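PDB 3OVG: phospho-furanose lactonase from Mycoplasma synoviae, which hydrolyses phosphorylated 1,4-lactones such as D-xylono-1,4-lactone 5-phosphate and L-arabino-1,4-lactone 5-phosphate, using two zinc ions per subunit. Local coordinates for residues A[257-271]-A[314-327]. Residues are numbered along the deposited sequence; the frame is centred on the assembly and turned at random.
Sequences IKYLVDKGLQKHITL and EAIFDILVNNPKRV
The carboxylate of D318 grips the turn 265-268 by two neighbouring side chains. NE2 of Q266 donates an almost straight bond to OD2 of D318 (2.7 Å, 172° at the hydrogen); OD2 lies in the plane of the amide, which meets it on the anti side, tilted out of the carboxylate plane. K267 bends at chi2 (-86°) and brings NZ above the carboxylate plane to OD1 of D318, a salt bridge of 3.1 Å. From within helix 314-327, ND2 of N322 meets the same OD1 nearly along its C-O bond, so three donors restrain the rotation of the group. One helical turn beyond N322, R326 turns at chi3 (66°) and sends NH2, in the plane of its guanidinium, to the backbone O of K267 at 2.6 Å; T236 OG1 is a second partner of that nitrogen.

Deeper in, the contact becomes apolar. I319 lies across the strand: its CG2 packs on CG of L271 (3.6 Å), its CG1 on CG2 of I269, and its CA points a C-H at the O of I269. A water spans N of L271 and O of I319. Nearer the start of the helix segment, beside Q266, CB of A315 meets CG1 of V261 at 3.8 Å.

Around this shell, G264 ends helix 250-262 in a Schellman motif, after which the chain turns into strand 269-271. T270 OG1 is held by Q213, and L271 and L320 both pack on L303. Helix 314-327 crosses strand 269-271 nearly at right angles, outside the parallel strands of the TIM barrel of the phosphotriesterase family, with a bound zinc ion about 13 Å from the T270 side chain.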
ATOM      1  N   ILE A 257      -7.602 -36.342   9.367  1.00 16.89           N
ATOM      2  CA  ILE A 257      -7.164 -37.017  10.581  1.00 17.88           C
ATOM      3  C   ILE A 257      -7.743 -38.449  10.628  1.00 18.60           C
ATOM      4  O   ILE A 257      -7.037 -39.409  10.966  1.00 17.10           O
ATOM      5  CB  ILE A 257      -7.532 -36.175  11.821  1.00 17.85           C
ATOM      6  CG1 ILE A 257      -6.503 -35.058  12.029  1.00 17.67           C
ATOM      7  CG2 ILE A 257      -7.586 -37.008  13.100  1.00 19.04           C
ATOM      8  CD1 ILE A 257      -6.902 -34.180  13.157  1.00 15.60           C
ATOM      9  N   LYS A 258      -9.013 -38.579  10.257  1.00 18.28           N
ATOM     10  CA  LYS A 258      -9.678 -39.882  10.162  1.00 18.09           C
ATOM     11  C   LYS A 258      -8.897 -40.824   9.211  1.00 19.22           C
ATOM     12  O   LYS A 258      -8.659 -42.000   9.530  1.00 19.07           O
ATOM     13  CB  LYS A 258     -11.152 -39.666   9.713  1.00 21.08           C
ATOM     14  CG  LYS A 258     -11.942 -40.891   9.087  1.00 23.75           C
ATOM     15  CD  LYS A 258     -12.029 -42.064   9.993  1.00 21.97           C
ATOM     16  CE  LYS A 258     -13.334 -42.928   9.772  1.00 22.88           C
ATOM     17  NZ  LYS A 258     -13.250 -43.945   8.663  1.00 26.07           N
ATOM     18  N   TYR A 259      -8.500 -40.312   8.051  1.00 17.58           N
ATOM     19  CA  TYR A 259      -7.711 -41.096   7.106  1.00 17.63           C
ATOM     20  C   TYR A 259      -6.434 -41.612   7.794  1.00 20.29           C
ATOM     21  O   TYR A 259      -6.125 -42.812   7.752  1.00 18.08           O
ATOM     22  CB  TYR A 259      -7.398 -40.282   5.836  1.00 17.56           C
ATOM     23  CG  TYR A 259      -6.423 -40.952   4.877  1.00 17.77           C
ATOM     24  CD1 TYR A 259      -6.871 -41.885   3.923  1.00 18.51           C
ATOM     25  CD2 TYR A 259      -5.062 -40.675   4.931  1.00 18.15           C
ATOM     26  CE1 TYR A 259      -5.975 -42.515   3.043  1.00 18.46           C
ATOM     27  CE2 TYR A 259      -4.146 -41.319   4.044  1.00 18.80           C
ATOM     28  CZ  TYR A 259      -4.618 -42.228   3.117  1.00 19.16           C
ATOM     29  OH  TYR A 259      -3.742 -42.861   2.252  1.00 20.25           O
ATOM     30  N   LEU A 260      -5.714 -40.711   8.459  1.00 18.62           N
ATOM     31  CA  LEU A 260      -4.460 -41.080   9.096  1.00 17.17           C
ATOM     32  C   LEU A 260      -4.676 -42.135  10.190  1.00 17.54           C
ATOM     33  O   LEU A 260      -3.858 -43.054  10.347  1.00 17.43           O
ATOM     34  CB  LEU A 260      -3.780 -39.855   9.703  1.00 13.95           C
ATOM     35  CG  LEU A 260      -3.304 -38.836   8.688  1.00 17.02           C
ATOM     36  CD1 LEU A 260      -2.655 -37.628   9.416  1.00 15.24           C
ATOM     37  CD2 LEU A 260      -2.310 -39.511   7.732  1.00 16.22           C
ATOM     38  N   VAL A 261      -5.756 -41.991  10.955  1.00 16.38           N
ATOM     39  CA  VAL A 261      -6.063 -42.968  12.000  1.00 19.26           C
ATOM     40  C   VAL A 261      -6.385 -44.325  11.363  1.00 18.88           C
ATOM     41  O   VAL A 261      -5.881 -45.354  11.802  1.00 21.35           O
ATOM     42  CB  VAL A 261      -7.205 -42.474  12.974  1.00 19.94           C
ATOM     43  CG1 VAL A 261      -7.621 -43.565  13.948  1.00 14.85           C
ATOM     44  CG2 VAL A 261      -6.739 -41.249  13.765  1.00 18.39           C
ATOM     45  N   ASP A 262      -7.202 -44.325  10.319  1.00 18.93           N
ATOM     46  CA  ASP A 262      -7.518 -45.582   9.623  1.00 20.94           C
ATOM     47  C   ASP A 262      -6.243 -46.275   9.062  1.00 22.32           C
ATOM     48  O   ASP A 262      -6.159 -47.504   9.010  1.00 22.20           O
ATOM     49  CB  ASP A 262      -8.525 -45.322   8.502  1.00 19.55           C
ATOM     50  CG  ASP A 262      -9.945 -45.018   9.037  1.00 21.77           C
ATOM     51  OD1 ASP A 262     -10.142 -45.030  10.275  1.00 21.18           O
ATOM     52  OD2 ASP A 262     -10.867 -44.779   8.212  1.00 21.73           O
ATOM     53  N   LYS A 263      -5.256 -45.479   8.653  1.00 20.00           N
ATOM     54  CA  LYS A 263      -3.994 -46.019   8.156  1.00 19.58           C
ATOM     55  C   LYS A 263      -3.073 -46.448   9.282  1.00 18.50           C
ATOM     56  O   LYS A 263      -1.966 -46.937   9.031  1.00 19.00           O
ATOM     57  CB  LYS A 263      -3.285 -45.012   7.246  1.00 19.31           C
ATOM     58  CG  LYS A 263      -4.100 -44.604   6.044  1.00 17.44           C
ATOM     59  CD  LYS A 263      -4.529 -45.811   5.150  1.00 23.44           C
ATOM     60  CE  LYS A 263      -3.524 -46.093   4.030  1.00 28.04           C
ATOM     61  NZ  LYS A 263      -4.205 -46.625   2.774  1.00 29.90           N
ATOM     62  N   GLY A 264      -3.530 -46.279  10.526  1.00 18.41           N
ATOM     63  CA  GLY A 264      -2.810 -46.826  11.668  1.00 19.20           C
ATOM     64  C   GLY A 264      -1.775 -45.863  12.208  1.00 17.64           C
ATOM     65  O   GLY A 264      -0.857 -46.243  12.921  1.00 15.48           O
ATOM     66  N   LEU A 265      -1.975 -44.589  11.912  1.00 18.30           N
ATOM     67  CA  LEU A 265      -0.984 -43.578  12.255  1.00 17.78           C
ATOM     68  C   LEU A 265      -1.395 -42.711  13.450  1.00 17.79           C
ATOM     69  O   LEU A 265      -0.832 -41.612  13.658  1.00 19.97           O
ATOM     70  CB  LEU A 265      -0.709 -42.718  11.001  1.00 19.27           C
ATOM     71  CG  LEU A 265      -0.230 -43.464   9.729  1.00 19.97           C
ATOM     72  CD1 LEU A 265       0.179 -42.486   8.598  1.00 16.55           C
ATOM     73  CD2 LEU A 265       0.964 -44.383  10.062  1.00 18.27           C
ATOM     74  N   GLN A 266      -2.357 -43.175  14.245  1.00 16.10           N
ATOM     75  CA  GLN A 266      -2.873 -42.338  15.335  1.00 18.32           C
ATOM     76  C   GLN A 266      -1.845 -41.926  16.406  1.00 17.95           C
ATOM     77  O   GLN A 266      -2.058 -40.956  17.144  1.00 18.55           O
ATOM     78  CB  GLN A 266      -4.041 -43.011  16.042  1.00 18.68           C
ATOM     79  CG  GLN A 266      -3.641 -44.227  16.883  1.00 18.11           C
ATOM     80  CD  GLN A 266      -4.860 -45.017  17.271  1.00 21.97           C
ATOM     81  OE1 GLN A 266      -5.561 -45.538  16.400  1.00 22.08           O
ATOM     82  NE2 GLN A 266      -5.160 -45.065  18.576  1.00 21.91           N
ATOM     83  N   LYS A 267      -0.750 -42.654  16.521  1.00 16.15           N
ATOM     84  CA  LYS A 267       0.285 -42.261  17.483  1.00 16.02           C
ATOM     85  C   LYS A 267       1.172 -41.093  17.006  1.00 17.80           C
ATOM     86  O   LYS A 267       2.033 -40.630  17.757  1.00 19.67           O
ATOM     87  CB  LYS A 267       1.175 -43.456  17.807  1.00 20.98           C
ATOM     88  CG  LYS A 267       0.442 -44.656  18.437  1.00 25.42           C
ATOM     89  CD  LYS A 267       0.330 -44.526  19.954  1.00 23.24           C
ATOM     90  CE  LYS A 267      -0.412 -45.737  20.552  1.00 27.26           C
ATOM     91  NZ  LYS A 267      -0.634 -45.511  22.012  1.00 30.50           N
ATOM     92  N   HIS A 268       0.953 -40.620  15.780  1.00 15.37           N
ATOM     93  CA  HIS A 268       1.784 -39.579  15.169  1.00 16.77           C
ATOM     94  C   HIS A 268       1.085 -38.248  14.945  1.00 16.86           C
ATOM     95  O   HIS A 268       1.484 -37.478  14.075  1.00 14.39           O
ATOM     96  CB  HIS A 268       2.358 -40.107  13.869  1.00 15.65           C
ATOM     97  CG  HIS A 268       3.298 -41.233  14.096  1.00 17.56           C
ATOM     98  ND1 HIS A 268       4.661 -41.051  14.196  1.00 17.83           N
ATOM     99  CD2 HIS A 268       3.069 -42.550  14.327  1.00 15.81           C
ATOM    100  CE1 HIS A 268       5.235 -42.217  14.447  1.00 19.90           C
ATOM    101  NE2 HIS A 268       4.291 -43.141  14.527  1.00 16.58           N
ATOM    102  N   ILE A 269       0.088 -37.967  15.780  1.00 14.96           N
ATOM    103  CA  ILE A 269      -0.751 -36.803  15.622  1.00 14.06           C
ATOM    104  C   ILE A 269      -0.927 -36.091  16.957  1.00 16.72           C
ATOM    105  O   ILE A 269      -1.336 -36.701  17.953  1.00 16.40           O
ATOM    106  CB  ILE A 269      -2.138 -37.221  15.123  1.00 14.75           C
ATOM    107  CG1 ILE A 269      -2.016 -38.001  13.811  1.00 15.54           C
ATOM    108  CG2 ILE A 269      -3.063 -35.992  14.984  1.00 13.51           C
ATOM    109  CD1 ILE A 269      -3.369 -38.476  13.255  1.00 14.40           C
ATOM    110  N   THR A 270      -0.663 -34.792  16.991  1.00 14.56           N
ATOM    111  CA  THR A 270      -1.100 -34.037  18.149  1.00 15.75           C
ATOM    112  C   THR A 270      -2.011 -32.912  17.670  1.00 15.44           C
ATOM    113  O   THR A 270      -2.168 -32.697  16.453  1.00 16.07           O
ATOM    114  CB  THR A 270       0.096 -33.473  18.959  1.00 15.62           C
ATOM    115  OG1 THR A 270       0.921 -32.723  18.082  1.00 13.48           O
ATOM    116  CG2 THR A 270       0.912 -34.618  19.567  1.00 14.73           C
ATOM    117  N   LEU A 271      -2.627 -32.210  18.613  1.00 16.28           N
ATOM    118  CA  LEU A 271      -3.577 -31.141  18.294  1.00 15.08           C
ATOM    119  C   LEU A 271      -3.160 -29.850  19.014  1.00 18.11           C
ATOM    120  O   LEU A 271      -2.361 -29.881  19.943  1.00 17.18           O
ATOM    121  CB  LEU A 271      -4.991 -31.531  18.708  1.00 13.79           C
ATOM    122  CG  LEU A 271      -5.832 -32.373  17.731  1.00 17.41           C
ATOM    123  CD1 LEU A 271      -7.232 -32.549  18.300  1.00 16.09           C
ATOM    124  CD2 LEU A 271      -5.889 -31.651  16.382  1.00 15.14           C
ATOM    125  N   GLU A 314     -10.292 -43.755  21.679  1.00 22.29           N
ATOM    126  CA  GLU A 314      -8.918 -44.155  21.920  1.00 22.49           C
ATOM    127  C   GLU A 314      -7.935 -43.314  21.131  1.00 19.94           C
ATOM    128  O   GLU A 314      -6.957 -42.854  21.681  1.00 19.82           O
ATOM    129  CB  GLU A 314      -8.692 -45.640  21.566  1.00 24.96           C
ATOM    130  CG  GLU A 314      -9.557 -46.620  22.366  1.00 32.15           C
ATOM    131  CD  GLU A 314     -10.844 -47.014  21.621  1.00 30.27           C
ATOM    132  OE1 GLU A 314     -11.728 -46.128  21.397  1.00 29.45           O
ATOM    133  OE2 GLU A 314     -10.963 -48.219  21.289  1.00 27.31           O
ATOM    134  N   ALA A 315      -8.169 -43.155  19.833  1.00 19.37           N
ATOM    135  CA  ALA A 315      -7.273 -42.345  19.000  1.00 19.36           C
ATOM    136  C   ALA A 315      -7.239 -40.903  19.500  1.00 19.33           C
ATOM    137  O   ALA A 315      -6.164 -40.278  19.566  1.00 19.43           O
ATOM    138  CB  ALA A 315      -7.709 -42.386  17.559  1.00 20.48           C
ATOM    139  N   ILE A 316      -8.411 -40.388  19.873  1.00 17.45           N
ATOM    140  CA  ILE A 316      -8.483 -39.062  20.460  1.00 19.87           C
ATOM    141  C   ILE A 316      -7.621 -38.988  21.720  1.00 20.24           C
ATOM    142  O   ILE A 316      -6.895 -38.000  21.917  1.00 18.79           O
ATOM    143  CB  ILE A 316      -9.947 -38.610  20.726  1.00 18.12           C
ATOM    144  CG1 ILE A 316     -10.676 -38.396  19.390  1.00 17.98           C
ATOM    145  CG2 ILE A 316      -9.959 -37.322  21.541  1.00 20.80           C
ATOM    146  CD1 ILE A 316     -12.101 -37.862  19.543  1.00 21.47           C
ATOM    147  N   PHE A 317      -7.677 -40.049  22.548  1.00 19.96           N
ATOM    148  CA  PHE A 317      -6.843 -40.139  23.753  1.00 20.30           C
ATOM    149  C   PHE A 317      -5.337 -40.090  23.440  1.00 19.41           C
ATOM    150  O   PHE A 317      -4.579 -39.400  24.133  1.00 19.29           O
ATOM    151  CB  PHE A 317      -7.149 -41.400  24.603  1.00 21.54           C
ATOM    152  CG  PHE A 317      -6.560 -41.340  25.999  1.00 18.93           C
ATOM    153  CD1 PHE A 317      -7.185 -40.614  26.997  1.00 22.42           C
ATOM    154  CD2 PHE A 317      -5.366 -41.966  26.291  1.00 21.53           C
ATOM    155  CE1 PHE A 317      -6.644 -40.541  28.285  1.00 24.26           C
ATOM    156  CE2 PHE A 317      -4.799 -41.887  27.572  1.00 21.55           C
ATOM    157  CZ  PHE A 317      -5.455 -41.178  28.573  1.00 25.91           C
ATOM    158  N   ASP A 318      -4.913 -40.863  22.444  1.00 16.98           N
ATOM    159  CA  ASP A 318      -3.538 -40.815  21.989  1.00 17.48           C
ATOM    160  C   ASP A 318      -3.193 -39.406  21.536  1.00 16.22           C
ATOM    161  O   ASP A 318      -2.152 -38.872  21.923  1.00 17.37           O
ATOM    162  CB  ASP A 318      -3.295 -41.771  20.829  1.00 18.94           C
ATOM    163  CG  ASP A 318      -3.242 -43.225  21.271  1.00 20.76           C
ATOM    164  OD1 ASP A 318      -3.004 -43.499  22.466  1.00 18.91           O
ATOM    165  OD2 ASP A 318      -3.407 -44.081  20.402  1.00 22.36           O
ATOM    166  N   ILE A 319      -4.064 -38.806  20.733  1.00 16.19           N
ATOM    167  CA  ILE A 319      -3.803 -37.465  20.211  1.00 16.93           C
ATOM    168  C   ILE A 319      -3.614 -36.381  21.297  1.00 17.34           C
ATOM    169  O   ILE A 319      -2.727 -35.535  21.199  1.00 16.42           O
ATOM    170  CB  ILE A 319      -4.898 -37.033  19.237  1.00 17.62           C
ATOM    171  CG1 ILE A 319      -4.780 -37.815  17.931  1.00 16.42           C
ATOM    172  CG2 ILE A 319      -4.792 -35.549  18.974  1.00 16.29           C
ATOM    173  CD1 ILE A 319      -6.015 -37.674  17.013  1.00 15.08           C
ATOM    174  N   LEU A 320      -4.454 -36.403  22.324  1.00 17.64           N
ATOM    175  CA  LEU A 320      -4.435 -35.373  23.355  1.00 16.68           C
ATOM    176  C   LEU A 320      -3.485 -35.704  24.515  1.00 18.64           C
ATOM    177  O   LEU A 320      -2.977 -34.789  25.160  1.00 16.50           O
ATOM    178  CB  LEU A 320      -5.855 -35.128  23.918  1.00 15.60           C
ATOM    179  CG  LEU A 320      -6.946 -34.644  22.945  1.00 17.03           C
ATOM    180  CD1 LEU A 320      -8.291 -34.671  23.610  1.00 20.58           C
ATOM    181  CD2 LEU A 320      -6.627 -33.226  22.454  1.00 16.67           C
ATOM    182  N   VAL A 321      -3.297 -36.996  24.812  1.00 18.91           N
ATOM    183  CA  VAL A 321      -2.617 -37.409  26.058  1.00 18.63           C
ATOM    184  C   VAL A 321      -1.376 -38.252  25.847  1.00 17.22           C
ATOM    185  O   VAL A 321      -0.295 -37.878  26.290  1.00 17.53           O
ATOM    186  CB  VAL A 321      -3.576 -38.176  26.986  1.00 20.07           C
ATOM    187  CG1 VAL A 321      -2.900 -38.510  28.309  1.00 17.79           C
ATOM    188  CG2 VAL A 321      -4.799 -37.350  27.222  1.00 17.71           C
ATOM    189  N   ASN A 322      -1.540 -39.390  25.179  1.00 18.18           N
ATOM    190  CA  ASN A 322      -0.437 -40.322  24.939  1.00 18.43           C
ATOM    191  C   ASN A 322       0.684 -39.830  24.001  1.00 18.48           C
ATOM    192  O   ASN A 322       1.878 -39.999  24.292  1.00 20.58           O
ATOM    193  CB  ASN A 322      -0.953 -41.706  24.488  1.00 19.17           C
ATOM    194  CG  ASN A 322      -1.635 -42.481  25.622  1.00 19.76           C
ATOM    195  OD1 ASN A 322      -1.275 -42.337  26.790  1.00 20.85           O
ATOM    196  ND2 ASN A 322      -2.632 -43.292  25.278  1.00 19.99           N
ATOM    197  N   ASN A 323       0.309 -39.214  22.890  1.00 17.80           N
ATOM    198  CA  ASN A 323       1.307 -38.727  21.943  1.00 16.05           C
ATOM    199  C   ASN A 323       2.128 -37.586  22.559  1.00 19.43           C
ATOM    200  O   ASN A 323       3.357 -37.588  22.486  1.00 20.10           O
ATOM    201  CB  ASN A 323       0.651 -38.336  20.624  1.00 16.30           C
ATOM    202  CG  ASN A 323      -0.100 -39.517  19.967  1.00 17.89           C
ATOM    203  OD1 ASN A 323      -0.856 -39.333  18.989  1.00 18.62           O
ATOM    204  ND2 ASN A 323       0.089 -40.710  20.507  1.00 15.01           N
ATOM    205  N   PRO A 324       1.459 -36.626  23.213  1.00 17.93           N
ATOM    206  CA  PRO A 324       2.286 -35.574  23.831  1.00 18.67           C
ATOM    207  C   PRO A 324       3.174 -36.078  24.979  1.00 19.47           C
ATOM    208  O   PRO A 324       4.277 -35.539  25.202  1.00 18.59           O
ATOM    209  CB  PRO A 324       1.257 -34.555  24.334  1.00 16.77           C
ATOM    210  CG  PRO A 324       0.005 -34.835  23.547  1.00 17.36           C
ATOM    211  CD  PRO A 324       0.018 -36.333  23.289  1.00 15.86           C
ATOM    212  N   LYS A 325       2.696 -37.100  25.696  1.00 18.95           N
ATOM    213  CA  LYS A 325       3.458 -37.713  26.767  1.00 19.87           C
ATOM    214  C   LYS A 325       4.761 -38.286  26.206  1.00 18.14           C
ATOM    215  O   LYS A 325       5.838 -38.193  26.830  1.00 17.99           O
ATOM    216  CB  LYS A 325       2.615 -38.802  27.457  1.00 22.09           C
ATOM    217  CG  LYS A 325       3.327 -39.572  28.534  1.00 20.95           C
ATOM    218  CD  LYS A 325       2.329 -40.034  29.632  1.00 26.50           C
ATOM    219  CE  LYS A 325       1.619 -41.320  29.290  1.00 32.08           C
ATOM    220  NZ  LYS A 325       2.317 -42.508  29.915  1.00 37.41           N
ATOM    221  N   ARG A 326       4.648 -38.850  25.013  1.00 17.76           N
ATOM    222  CA  ARG A 326       5.787 -39.360  24.253  1.00 20.20           C
ATOM    223  C   ARG A 326       6.681 -38.252  23.700  1.00 20.11           C
ATOM    224  O   ARG A 326       7.866 -38.208  23.987  1.00 20.56           O
ATOM    225  CB  ARG A 326       5.315 -40.250  23.102  1.00 21.83           C
ATOM    226  CG  ARG A 326       6.443 -40.696  22.208  1.00 26.06           C
ATOM    227  CD  ARG A 326       5.984 -41.718  21.157  1.00 28.09           C
ATOM    228  NE  ARG A 326       5.045 -41.179  20.165  1.00 25.82           N
ATOM    229  CZ  ARG A 326       5.377 -40.290  19.231  1.00 27.16           C
ATOM    230  NH1 ARG A 326       6.616 -39.812  19.174  1.00 25.55           N
ATOM    231  NH2 ARG A 326       4.468 -39.857  18.357  1.00 23.62           N
ATOM    232  N   VAL A 327       6.115 -37.348  22.913  1.00 21.05           N
ATOM    233  CA  VAL A 327       6.936 -36.421  22.137  1.00 17.54           C
ATOM    234  C   VAL A 327       7.537 -35.275  22.964  1.00 20.99           C
ATOM    235  O   VAL A 327       8.533 -34.692  22.547  1.00 21.51           O
ATOM    236  CB  VAL A 327       6.183 -35.862  20.923  1.00 20.68           C
ATOM    237  CG1 VAL A 327       5.731 -36.994  20.029  1.00 23.00           C
ATOM    238  CG2 VAL A 327       4.971 -35.006  21.363  1.00 16.55           C
TER
HETATM  239  O   HOH W   1      -2.360 -32.898  21.413  1.00 16.33           O